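Local coordinates for protein formiminoglutamase (Trypanosoma cruzi, PDB 4MYK) that hydrolyses N-formimino-L-glutamate as a manganese-dependent enzyme of the arginase family, built on the arginase/deacetylase alpha/beta fold, at residues G55-F59 / F116-G120; D139-V145 / R179-F183; L208-R212 / V254-E260. The protein carries 1 engineered substitution. One frame throughout, in Å; residues are numbered along the deposited sequence.

Contact 1: G55-F59 / F116-G120; sequences GPAAF and FVIGG
Apolar helix-on-sheet packing joins Pro56 and Phe59, in the first turn of helix 55-63, to Phe116 and Ile118 of strand 114-119, an inner strand of the parallel sheet, and to Gly119 and Gly120, which follow Ile118. The short helix and strand axes run at 113° to each other and approach to 7.4 Å. Ile118 fills the middle. Its CG1 branch extends anti to the backbone N (chi1 178°) and reaches the Phe59 ring, CD1 lying 3.8 Å from Phe59 CD2, while CB of Ile118 sits over one face of that ring. Farther out, the rings of Phe59 and Phe116 come from opposite directions and meet obliquely, planes 32° apart, with Phe59 CZ 3.8 Å from Phe116 CE2. Val296 of helix 290-306 also touches Phe59, and Phe299 meets the Phe116 ring. Past Ile118 the proline ring lies against backbone: Pro56 CD is 3.4 Å from Gly119 O, and Pro56 CG is 3.6 Å from Ile118 O. Gly55 CA lies 3.7 Å from Gly119 O, so the helix backbone itself comes close here. With no hydrogen bond between them, these two segments are held together by van der Waals and hydrophobic packing.

Contact 2: D139-V145 / R179-F183; sequences DVGVINV and RFVEF
Arg179 reaches back to Asp139, just ahead of strand 141-145, by folding its side chain along the neighbouring backbone. A bend at chi3 (62°) in an otherwise extended chain brings the guanidinium to the carboxylate, where NH1 makes a salt bridge of 2.7 Å to Asp139 OD1. The bond is nearly straight and lies close to the guanidinium plane; it uses the anti lone pair of OD1, and the two flat groups stand almost perpendicular, 84° apart. NH2 adds a weak bond to Asp139 O, while Val140 O lies over one guanidinium face. Thr227 O accepts from Arg179 NE, which further limits rotation of the group.

Beyond this clasp the strands run parallel in register from Val142 beside Phe180 to Val145 beside Phe183, joined by backbone hydrogen bonds from Val142 N to Arg179 O, Val181 N to Val142 O, Asn144 N to Val181 O and Phe183 N to Asn144 O. On one face, Phe180 turns its ring so that CD1 lies 4.0 Å from Val142 CG1. On the other, Ile143 and Phe183 lie side by side, Ile143 CD1 being 3.7 Å from Phe183 CB. On the face of Val142 and Phe180, Glu182 bends at chi2 (-84°) and offers the syn lone pair of OE1 to Asn144 ND2 at 2.9 Å, the acceptor tilted out of the amide plane. The same ND2 bonds weakly to Asp146 OD2, placing Asn144 in the second shell behind this manganese ligand. A parallel strand pair, one member running at its C-terminal end into the metal ligands Asp146 and His148, is characteristic of the arginase/deacetylase alpha/beta fold and its dinuclear manganese site.

Contact 3: L208-R212 / V254-E260; sequences LSEVR and VGLSAQE
Arg212 and Glu260 approach at about a right angle, Glu260 OE2 lying over one face of the Arg212 guanidinium, 3.2 Å from Arg212 CZ. The guanidinium and carboxylate planes are 38° apart. The salt bridge runs from Arg212 NH1 to Glu260 OE1 at 2.9 Å, but as a hydrogen bond it is weak, bent to 123° at the hydrogen. Bends at chi2 and chi3 bring the arginine tip to this position, whereas the glutamate reaches out extended beyond CG.

OE1 has a straighter bond on its own side of the contact: Ser257 N donates to it at 2.7 Å, meeting it on the anti side. In return, Ser257 OG accepts weakly from Glu260 N, completing the capping box at the start of helix 258-270. Thus the carboxylate that closes the capping box also meets the arginine of helix 208-214, and the nearby positive charge probably favours its ionised form.

Beside the ion pair, Leu208 points into the loop. Its CD2 presses on Gly255 CA at 3.4 Å, tighter than usual for two carbons, and also meets Val254 CG2 at 4.0 Å. Leu256 CD2 approaches Leu208 CD1 and Val211 CG1, each at 4.1 Å; the Val211 and Leu256 side chains cross nearly perpendicularly. On the subunit interface, Val254 packs on Gln259 of a second subunit, while Ser209 OG hydrogen-bonds Glu73 OE2 of that same subunit.

From the N terminus, contact 1 closes first, returning strand 114-119 to helix 55-63 after 56 intervening residues. Contact 2 follows, with 33 residues between its segments, joining strand 141-145 to its parallel neighbour 180-185. Contact 3 closes last, bringing the loop and first turn at the start of helix 258-270 back to helix 208-214. The three loops lie in series, neither nested nor crossed. Contacts 1 and 2 reach the same sheet on opposite sides of the chain's centre, with centres about 21 Å apart. Contacts 2 and 3 touch directly: Phe183 CZ packs 3.5 Å from Val211 CG2, and Val145 CG1 meets Leu256 CD1, joining the sheet to the region at the subunit interface.

Contact 1: G55-F59 / F116-G120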
ATOM      1  N   GLY A  55       6.822  20.945  -5.440  1.00 16.17           N
ATOM      2  CA  GLY A  55       6.703  20.422  -4.093  1.00 17.54           C
ATOM      3  C   GLY A  55       6.452  21.465  -3.012  1.00 17.51           C
ATOM      4  O   GLY A  55       5.554  21.302  -2.182  1.00 16.28           O
ATOM      5  N   PRO A  56       7.251  22.542  -2.994  1.00 19.34           N
ATOM      6  CA  PRO A  56       7.028  23.577  -1.972  1.00 16.82           C
ATOM      7  C   PRO A  56       5.615  24.183  -1.971  1.00 17.43           C
ATOM      8  O   PRO A  56       5.101  24.483  -0.896  1.00 18.37           O
ATOM      9  CB  PRO A  56       8.087  24.631  -2.314  1.00 17.80           C
ATOM     10  CG  PRO A  56       9.189  23.844  -2.958  1.00 16.40           C
ATOM     11  CD  PRO A  56       8.479  22.793  -3.772  1.00 17.52           C
ATOM     12  N   ALA A  57       5.007  24.365  -3.144  1.00 19.31           N
ATOM     13  CA  ALA A  57       3.653  24.909  -3.239  1.00 18.32           C
ATOM     14  C   ALA A  57       2.627  23.914  -2.696  1.00 18.34           C
ATOM     15  O   ALA A  57       1.725  24.269  -1.937  1.00 17.75           O
ATOM     16  CB  ALA A  57       3.330  25.268  -4.679  1.00 20.48           C
ATOM     17  N   ALA A  58       2.781  22.658  -3.089  1.00 16.81           N
ATOM     18  CA  ALA A  58       1.886  21.595  -2.667  1.00 15.85           C
ATOM     19  C   ALA A  58       2.011  21.326  -1.162  1.00 16.32           C
ATOM     20  O   ALA A  58       1.023  21.121  -0.470  1.00 16.27           O
ATOM     21  CB  ALA A  58       2.183  20.338  -3.458  1.00 14.66           C
ATOM     22  N   PHE A  59       3.240  21.308  -0.669  1.00 16.38           N
ATOM     23  CA  PHE A  59       3.474  21.217   0.758  1.00 15.71           C
ATOM     24  C   PHE A  59       2.742  22.350   1.481  1.00 16.89           C
ATOM     25  O   PHE A  59       2.061  22.106   2.477  1.00 16.25           O
ATOM     26  CB  PHE A  59       4.967  21.288   1.045  1.00 15.29           C
ATOM     27  CG  PHE A  59       5.312  21.124   2.497  1.00 18.09           C
ATOM     28  CD1 PHE A  59       5.280  22.208   3.360  1.00 18.03           C
ATOM     29  CD2 PHE A  59       5.673  19.888   2.999  1.00 15.30           C
ATOM     30  CE1 PHE A  59       5.596  22.056   4.682  1.00 17.39           C
ATOM     31  CE2 PHE A  59       5.980  19.737   4.317  1.00 13.63           C
ATOM     32  CZ  PHE A  59       5.948  20.816   5.161  1.00 14.54           C
ATOM     33  N   PHE A 116      13.974  24.182   8.383  1.00 17.39           N
ATOM     34  CA  PHE A 116      13.407  23.059   7.634  1.00 19.69           C
ATOM     35  C   PHE A 116      13.246  23.479   6.179  1.00 17.40           C
ATOM     36  O   PHE A 116      12.549  24.461   5.878  1.00 18.35           O
ATOM     37  CB  PHE A 116      12.058  22.621   8.217  1.00 15.54           C
ATOM     38  CG  PHE A 116      11.295  21.657   7.336  1.00 17.32           C
ATOM     39  CD1 PHE A 116      11.488  20.290   7.449  1.00 17.11           C
ATOM     40  CD2 PHE A 116      10.372  22.122   6.401  1.00 17.34           C
ATOM     41  CE1 PHE A 116      10.780  19.403   6.639  1.00 17.84           C
ATOM     42  CE2 PHE A 116       9.660  21.239   5.596  1.00 13.51           C
ATOM     43  CZ  PHE A 116       9.868  19.882   5.718  1.00 15.36           C
ATOM     44  N   VAL A 117      13.898  22.753   5.279  1.00 14.18           N
ATOM     45  CA  VAL A 117      13.906  23.134   3.872  1.00 14.32           C
ATOM     46  C   VAL A 117      13.047  22.181   3.059  1.00 13.41           C
ATOM     47  O   VAL A 117      13.312  20.980   3.007  1.00 14.55           O
ATOM     48  CB  VAL A 117      15.338  23.161   3.296  1.00 17.22           C
ATOM     49  CG1 VAL A 117      15.331  23.700   1.856  1.00 17.26           C
ATOM     50  CG2 VAL A 117      16.263  23.998   4.186  1.00 15.80           C
ATOM     51  N   ILE A 118      12.005  22.714   2.437  1.00 14.86           N
ATOM     52  CA  ILE A 118      11.136  21.894   1.605  1.00 15.02           C
ATOM     53  C   ILE A 118      11.492  22.077   0.134  1.00 15.60           C
ATOM     54  O   ILE A 118      11.544  23.199  -0.361  1.00 15.95           O
ATOM     55  CB  ILE A 118       9.633  22.186   1.853  1.00 15.06           C
ATOM     56  CG1 ILE A 118       8.765  21.340   0.923  1.00 15.30           C
ATOM     57  CG2 ILE A 118       9.319  23.675   1.707  1.00 15.88           C
ATOM     58  CD1 ILE A 118       8.964  19.863   1.116  1.00 15.33           C
ATOM     59  N   GLY A 119      11.758  20.961  -0.546  1.00 14.24           N
ATOM     60  CA  GLY A 119      12.114  20.971  -1.952  1.00 16.22           C
ATOM     61  C   GLY A 119      11.013  20.421  -2.853  1.00 18.37           C
ATOM     62  O   GLY A 119       9.938  20.025  -2.376  1.00 18.86           O
ATOM     63  N   GLY A 120      11.298  20.350  -4.152  1.00 17.39           N
ATOM     64  CA  GLY A 120      12.635  20.590  -4.673  1.00 13.85           C
ATOM     65  C   GLY A 120      13.369  19.260  -4.755  1.00 18.41           C
ATOM     66  O   GLY A 120      13.023  18.327  -4.043  1.00 17.40           O
TER

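Contact 2: D139-V145 / R179-F183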
ATOM      1  N   ASP A 139      32.345  19.575  13.348  1.00 26.68           N
ATOM      2  CA  ASP A 139      31.555  18.776  14.288  1.00 25.41           C
ATOM      3  C   ASP A 139      30.148  18.453  13.765  1.00 25.46           C
ATOM      4  O   ASP A 139      29.180  18.456  14.535  1.00 23.51           O
ATOM      5  CB  ASP A 139      31.456  19.493  15.642  1.00 23.05           C
ATOM      6  CG  ASP A 139      31.226  18.535  16.797  1.00 22.30           C
ATOM      7  OD1 ASP A 139      31.344  17.307  16.615  1.00 20.21           O
ATOM      8  OD2 ASP A 139      30.937  19.022  17.903  1.00 29.46           O
ATOM      9  N   VAL A 140      30.035  18.168  12.470  1.00 18.61           N
ATOM     10  CA  VAL A 140      28.736  17.915  11.867  1.00 20.05           C
ATOM     11  C   VAL A 140      28.536  16.435  11.548  1.00 19.37           C
ATOM     12  O   VAL A 140      29.457  15.755  11.098  1.00 20.23           O
ATOM     13  CB  VAL A 140      28.548  18.738  10.573  1.00 21.13           C
ATOM     14  CG1 VAL A 140      27.226  18.385   9.893  1.00 17.93           C
ATOM     15  CG2 VAL A 140      28.625  20.220  10.869  1.00 21.60           C
ATOM     16  N   GLY A 141      27.325  15.950  11.806  1.00 17.58           N
ATOM     17  CA  GLY A 141      26.893  14.639  11.361  1.00 19.81           C
ATOM     18  C   GLY A 141      25.805  14.756  10.298  1.00 16.02           C
ATOM     19  O   GLY A 141      25.063  15.732  10.261  1.00 18.99           O
ATOM     20  N   VAL A 142      25.716  13.763   9.424  1.00 17.76           N
ATOM     21  CA  VAL A 142      24.741  13.791   8.332  1.00 18.76           C
ATOM     22  C   VAL A 142      24.102  12.416   8.094  1.00 17.33           C
ATOM     23  O   VAL A 142      24.800  11.403   7.996  1.00 16.82           O
ATOM     24  CB  VAL A 142      25.376  14.310   7.001  1.00 15.89           C
ATOM     25  CG1 VAL A 142      24.343  14.308   5.845  1.00 19.68           C
ATOM     26  CG2 VAL A 142      25.981  15.691   7.190  1.00 11.72           C
ATOM     27  N   ILE A 143      22.773  12.390   8.013  1.00 17.45           N
ATOM     28  CA  ILE A 143      22.068  11.182   7.586  1.00 18.74           C
ATOM     29  C   ILE A 143      21.229  11.417   6.322  1.00 19.01           C
ATOM     30  O   ILE A 143      20.414  12.345   6.260  1.00 17.81           O
ATOM     31  CB  ILE A 143      21.220  10.543   8.727  1.00 21.65           C
ATOM     32  CG1 ILE A 143      20.427   9.339   8.202  1.00 16.58           C
ATOM     33  CG2 ILE A 143      20.306  11.574   9.395  1.00 18.64           C
ATOM     34  CD1 ILE A 143      19.711   8.561   9.300  1.00 18.07           C
ATOM     35  N   ASN A 144      21.466  10.586   5.307  1.00 19.61           N
ATOM     36  CA  ASN A 144      20.683  10.603   4.077  1.00 17.25           C
ATOM     37  C   ASN A 144      19.689   9.435   4.072  1.00 16.25           C
ATOM     38  O   ASN A 144      20.073   8.278   3.850  1.00 16.81           O
ATOM     39  CB  ASN A 144      21.614  10.564   2.839  1.00 20.50           C
ATOM     40  CG  ASN A 144      20.858  10.620   1.503  1.00 17.03           C
ATOM     41  OD1 ASN A 144      19.774  11.191   1.401  1.00 19.40           O
ATOM     42  ND2 ASN A 144      21.442  10.027   0.477  1.00 19.04           N
ATOM     43  N   VAL A 145      18.424   9.755   4.353  1.00 14.33           N
ATOM     44  CA  VAL A 145      17.308   8.828   4.183  1.00 16.72           C
ATOM     45  C   VAL A 145      16.898   8.847   2.713  1.00 16.88           C
ATOM     46  O   VAL A 145      16.362   9.851   2.215  1.00 14.77           O
ATOM     47  CB  VAL A 145      16.082   9.217   5.050  1.00 15.62           C
ATOM     48  CG1 VAL A 145      14.948   8.176   4.889  1.00 13.00           C
ATOM     49  CG2 VAL A 145      16.489   9.370   6.515  1.00 12.21           C
ATOM     50  N   ARG A 179      30.807   9.936  10.272  1.00 17.99           N
ATOM     51  CA  ARG A 179      29.553  10.500  10.778  1.00 19.18           C
ATOM     52  C   ARG A 179      28.502  10.677   9.684  1.00 16.09           C
ATOM     53  O   ARG A 179      27.587  11.483   9.802  1.00 13.78           O
ATOM     54  CB  ARG A 179      29.817  11.796  11.545  1.00 18.69           C
ATOM     55  CG  ARG A 179      30.557  11.527  12.851  1.00 17.78           C
ATOM     56  CD  ARG A 179      31.004  12.798  13.530  1.00 17.49           C
ATOM     57  NE  ARG A 179      29.881  13.646  13.904  1.00 18.20           N
ATOM     58  CZ  ARG A 179      30.014  14.793  14.557  1.00 18.63           C
ATOM     59  NH1 ARG A 179      31.223  15.214  14.904  1.00 21.98           N
ATOM     60  NH2 ARG A 179      28.948  15.514  14.865  1.00 20.04           N
ATOM     61  N   PHE A 180      28.645   9.880   8.629  1.00 20.15           N
ATOM     62  CA  PHE A 180      27.693   9.883   7.527  1.00 18.82           C
ATOM     63  C   PHE A 180      26.979   8.542   7.376  1.00 17.80           C
ATOM     64  O   PHE A 180      27.603   7.492   7.276  1.00 18.42           O
ATOM     65  CB  PHE A 180      28.369  10.292   6.216  1.00 17.63           C
ATOM     66  CG  PHE A 180      27.470  10.197   5.024  1.00 16.29           C
ATOM     67  CD1 PHE A 180      26.355  11.001   4.917  1.00 17.00           C
ATOM     68  CD2 PHE A 180      27.743   9.305   4.007  1.00 19.26           C
ATOM     69  CE1 PHE A 180      25.522  10.908   3.816  1.00 18.26           C
ATOM     70  CE2 PHE A 180      26.912   9.214   2.904  1.00 19.37           C
ATOM     71  CZ  PHE A 180      25.806  10.016   2.809  1.00 13.92           C
ATOM     72  N   VAL A 181      25.654   8.590   7.368  1.00 18.62           N
ATOM     73  CA  VAL A 181      24.858   7.383   7.209  1.00 19.08           C
ATOM     74  C   VAL A 181      23.913   7.483   6.006  1.00 17.93           C
ATOM     75  O   VAL A 181      23.204   8.474   5.833  1.00 16.65           O
ATOM     76  CB  VAL A 181      24.056   7.054   8.483  1.00 19.23           C
ATOM     77  CG1 VAL A 181      23.186   5.829   8.259  1.00 16.06           C
ATOM     78  CG2 VAL A 181      24.996   6.845   9.656  1.00 17.64           C
ATOM     79  N   GLU A 182      23.948   6.453   5.167  1.00 18.18           N
ATOM     80  CA  GLU A 182      22.957   6.252   4.121  1.00 19.54           C
ATOM     81  C   GLU A 182      21.897   5.361   4.735  1.00 17.26           C
ATOM     82  O   GLU A 182      22.185   4.235   5.129  1.00 17.23           O
ATOM     83  CB  GLU A 182      23.580   5.551   2.915  1.00 20.99           C
ATOM     84  CG  GLU A 182      24.707   6.324   2.241  1.00 20.93           C
ATOM     85  CD  GLU A 182      24.214   7.358   1.237  1.00 22.78           C
ATOM     86  OE1 GLU A 182      23.054   7.799   1.329  1.00 18.39           O
ATOM     87  OE2 GLU A 182      25.001   7.737   0.344  1.00 30.03           O
ATOM     88  N   PHE A 183      20.678   5.873   4.831  1.00 16.38           N
ATOM     89  CA  PHE A 183      19.628   5.193   5.570  1.00 15.92           C
ATOM     90  C   PHE A 183      18.488   4.725   4.678  1.00 15.02           C
ATOM     91  O   PHE A 183      17.898   5.520   3.950  1.00 16.60           O
ATOM     92  CB  PHE A 183      19.082   6.116   6.650  1.00 15.20           C
ATOM     93  CG  PHE A 183      18.285   5.409   7.690  1.00 15.23           C
ATOM     94  CD1 PHE A 183      16.918   5.212   7.522  1.00 16.50           C
ATOM     95  CD2 PHE A 183      18.897   4.922   8.832  1.00 16.08           C
ATOM     96  CE1 PHE A 183      16.178   4.547   8.476  1.00 13.97           C
ATOM     97  CE2 PHE A 183      18.161   4.256   9.795  1.00 19.32           C
ATOM     98  CZ  PHE A 183      16.800   4.071   9.621  1.00 19.16           C
TER

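Contact 3: L208-R212 / V254-E260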
ATOM      1  N   LEU A 208      17.646  -0.881   3.488  1.00 17.66           N
ATOM      2  CA  LEU A 208      16.231  -0.985   3.841  1.00 17.90           C
ATOM      3  C   LEU A 208      15.936  -2.250   4.671  1.00 15.57           C
ATOM      4  O   LEU A 208      15.343  -2.173   5.746  1.00 15.81           O
ATOM      5  CB  LEU A 208      15.370  -0.950   2.570  1.00 16.01           C
ATOM      6  CG  LEU A 208      13.851  -1.042   2.727  1.00 16.42           C
ATOM      7  CD1 LEU A 208      13.320   0.081   3.601  1.00 15.80           C
ATOM      8  CD2 LEU A 208      13.167  -1.048   1.379  1.00 15.87           C
ATOM      9  N   SER A 209      16.383  -3.401   4.169  1.00 15.16           N
ATOM     10  CA  SER A 209      16.134  -4.685   4.808  1.00 15.88           C
ATOM     11  C   SER A 209      16.550  -4.709   6.284  1.00 18.28           C
ATOM     12  O   SER A 209      15.893  -5.326   7.116  1.00 19.30           O
ATOM     13  CB  SER A 209      16.807  -5.824   4.024  1.00 18.26           C
ATOM     14  OG  SER A 209      18.204  -5.632   3.917  1.00 17.57           O
ATOM     15  N   GLU A 210      17.631  -4.017   6.611  1.00 20.94           N
ATOM     16  CA  GLU A 210      18.106  -3.984   7.989  1.00 20.60           C
ATOM     17  C   GLU A 210      17.328  -2.975   8.845  1.00 21.19           C
ATOM     18  O   GLU A 210      17.029  -3.245  10.015  1.00 21.49           O
ATOM     19  CB  GLU A 210      19.619  -3.746   8.031  1.00 20.97           C
ATOM     20  CG  GLU A 210      20.048  -2.365   8.443  1.00 24.11           C
ATOM     21  CD  GLU A 210      21.566  -2.245   8.522  1.00 33.94           C
ATOM     22  OE1 GLU A 210      22.255  -2.620   7.533  1.00 29.51           O
ATOM     23  OE2 GLU A 210      22.062  -1.780   9.578  1.00 26.29           O
ATOM     24  N   VAL A 211      16.977  -1.831   8.258  1.00 18.50           N
ATOM     25  CA  VAL A 211      16.080  -0.881   8.930  1.00 17.23           C
ATOM     26  C   VAL A 211      14.770  -1.592   9.304  1.00 18.20           C
ATOM     27  O   VAL A 211      14.265  -1.479  10.422  1.00 16.19           O
ATOM     28  CB  VAL A 211      15.761   0.342   8.029  1.00 16.28           C
ATOM     29  CG1 VAL A 211      14.670   1.209   8.644  1.00 16.52           C
ATOM     30  CG2 VAL A 211      17.012   1.164   7.762  1.00 16.64           C
ATOM     31  N   ARG A 212      14.231  -2.336   8.344  1.00 20.31           N
ATOM     32  CA  ARG A 212      12.993  -3.063   8.536  1.00 19.60           C
ATOM     33  C   ARG A 212      13.195  -4.185   9.549  1.00 19.67           C
ATOM     34  O   ARG A 212      12.300  -4.465  10.345  1.00 19.25           O
ATOM     35  CB  ARG A 212      12.499  -3.621   7.207  1.00 19.91           C
ATOM     36  CG  ARG A 212      12.254  -2.573   6.131  1.00 21.56           C
ATOM     37  CD  ARG A 212      11.032  -2.971   5.334  1.00 28.15           C
ATOM     38  NE  ARG A 212       9.938  -3.175   6.273  1.00 30.62           N
ATOM     39  CZ  ARG A 212       8.986  -2.278   6.513  1.00 39.21           C
ATOM     40  NH1 ARG A 212       8.968  -1.127   5.829  1.00 24.18           N
ATOM     41  NH2 ARG A 212       8.040  -2.550   7.417  1.00 29.36           N
ATOM     42  N   VAL A 254       9.548  -0.778  -3.344  1.00 16.59           N
ATOM     43  CA  VAL A 254       9.565  -1.047  -1.908  1.00 17.51           C
ATOM     44  C   VAL A 254      10.189   0.142  -1.180  1.00 17.58           C
ATOM     45  O   VAL A 254      10.774   1.033  -1.811  1.00 16.98           O
ATOM     46  CB  VAL A 254      10.335  -2.339  -1.542  1.00 13.94           C
ATOM     47  CG1 VAL A 254       9.572  -3.567  -1.982  1.00 17.48           C
ATOM     48  CG2 VAL A 254      11.726  -2.330  -2.147  1.00 16.92           C
ATOM     49  N   GLY A 255      10.064   0.143   0.147  1.00 14.87           N
ATOM     50  CA  GLY A 255      10.600   1.215   0.959  1.00 15.17           C
ATOM     51  C   GLY A 255       9.785   1.489   2.209  1.00 15.59           C
ATOM     52  O   GLY A 255       8.897   0.721   2.581  1.00 18.83           O
ATOM     53  N   LEU A 256      10.097   2.601   2.858  1.00 14.02           N
ATOM     54  CA  LEU A 256       9.514   2.932   4.144  1.00 17.89           C
ATOM     55  C   LEU A 256       8.018   3.160   4.023  1.00 17.04           C
ATOM     56  O   LEU A 256       7.548   3.715   3.040  1.00 15.17           O
ATOM     57  CB  LEU A 256      10.197   4.177   4.726  1.00 17.98           C
ATOM     58  CG  LEU A 256      11.698   4.078   5.041  1.00 17.17           C
ATOM     59  CD1 LEU A 256      12.233   5.437   5.395  1.00 13.86           C
ATOM     60  CD2 LEU A 256      11.986   3.060   6.162  1.00 14.43           C
ATOM     61  N   SER A 257       7.264   2.738   5.025  1.00 14.40           N
ATOM     62  CA  SER A 257       5.849   3.051   5.022  1.00 15.53           C
ATOM     63  C   SER A 257       5.647   4.470   5.558  1.00 14.46           C
ATOM     64  O   SER A 257       6.545   5.057   6.167  1.00 13.93           O
ATOM     65  CB  SER A 257       5.065   2.040   5.856  1.00 15.91           C
ATOM     66  OG  SER A 257       5.388   2.154   7.228  1.00 15.56           O
ATOM     67  N   ALA A 258       4.467   5.023   5.318  1.00 13.41           N
ATOM     68  CA  ALA A 258       4.153   6.351   5.819  1.00 15.16           C
ATOM     69  C   ALA A 258       4.267   6.407   7.352  1.00 13.85           C
ATOM     70  O   ALA A 258       4.850   7.343   7.890  1.00 16.62           O
ATOM     71  CB  ALA A 258       2.749   6.813   5.321  1.00 12.78           C
ATOM     72  N   GLN A 259       3.740   5.397   8.047  1.00 15.40           N
ATOM     73  CA  GLN A 259       3.835   5.340   9.515  1.00 13.81           C
ATOM     74  C   GLN A 259       5.285   5.340  10.015  1.00 15.27           C
ATOM     75  O   GLN A 259       5.615   6.008  10.994  1.00 14.55           O
ATOM     76  CB  GLN A 259       3.100   4.114  10.066  1.00 16.42           C
ATOM     77  CG  GLN A 259       2.873   4.163  11.575  1.00 17.65           C
ATOM     78  CD  GLN A 259       2.165   5.443  12.019  1.00 19.02           C
ATOM     79  OE1 GLN A 259       1.028   5.711  11.621  1.00 20.91           O
ATOM     80  NE2 GLN A 259       2.833   6.233  12.848  1.00 19.86           N
ATOM     81  N   GLU A 260       6.141   4.571   9.348  1.00 14.67           N
ATOM     82  CA  GLU A 260       7.563   4.547   9.682  1.00 14.46           C
ATOM     83  C   GLU A 260       8.169   5.931   9.511  1.00 15.25           C
ATOM     84  O   GLU A 260       8.891   6.409  10.386  1.00 16.83           O
ATOM     85  CB  GLU A 260       8.302   3.542   8.803  1.00 15.77           C
ATOM     86  CG  GLU A 260       7.966   2.098   9.112  1.00 15.76           C
ATOM     87  CD  GLU A 260       8.630   1.159   8.135  1.00 19.89           C
ATOM     88  OE1 GLU A 260       8.646   1.488   6.926  1.00 18.86           O
ATOM     89  OE2 GLU A 260       9.145   0.103   8.572  1.00 22.40           O
TER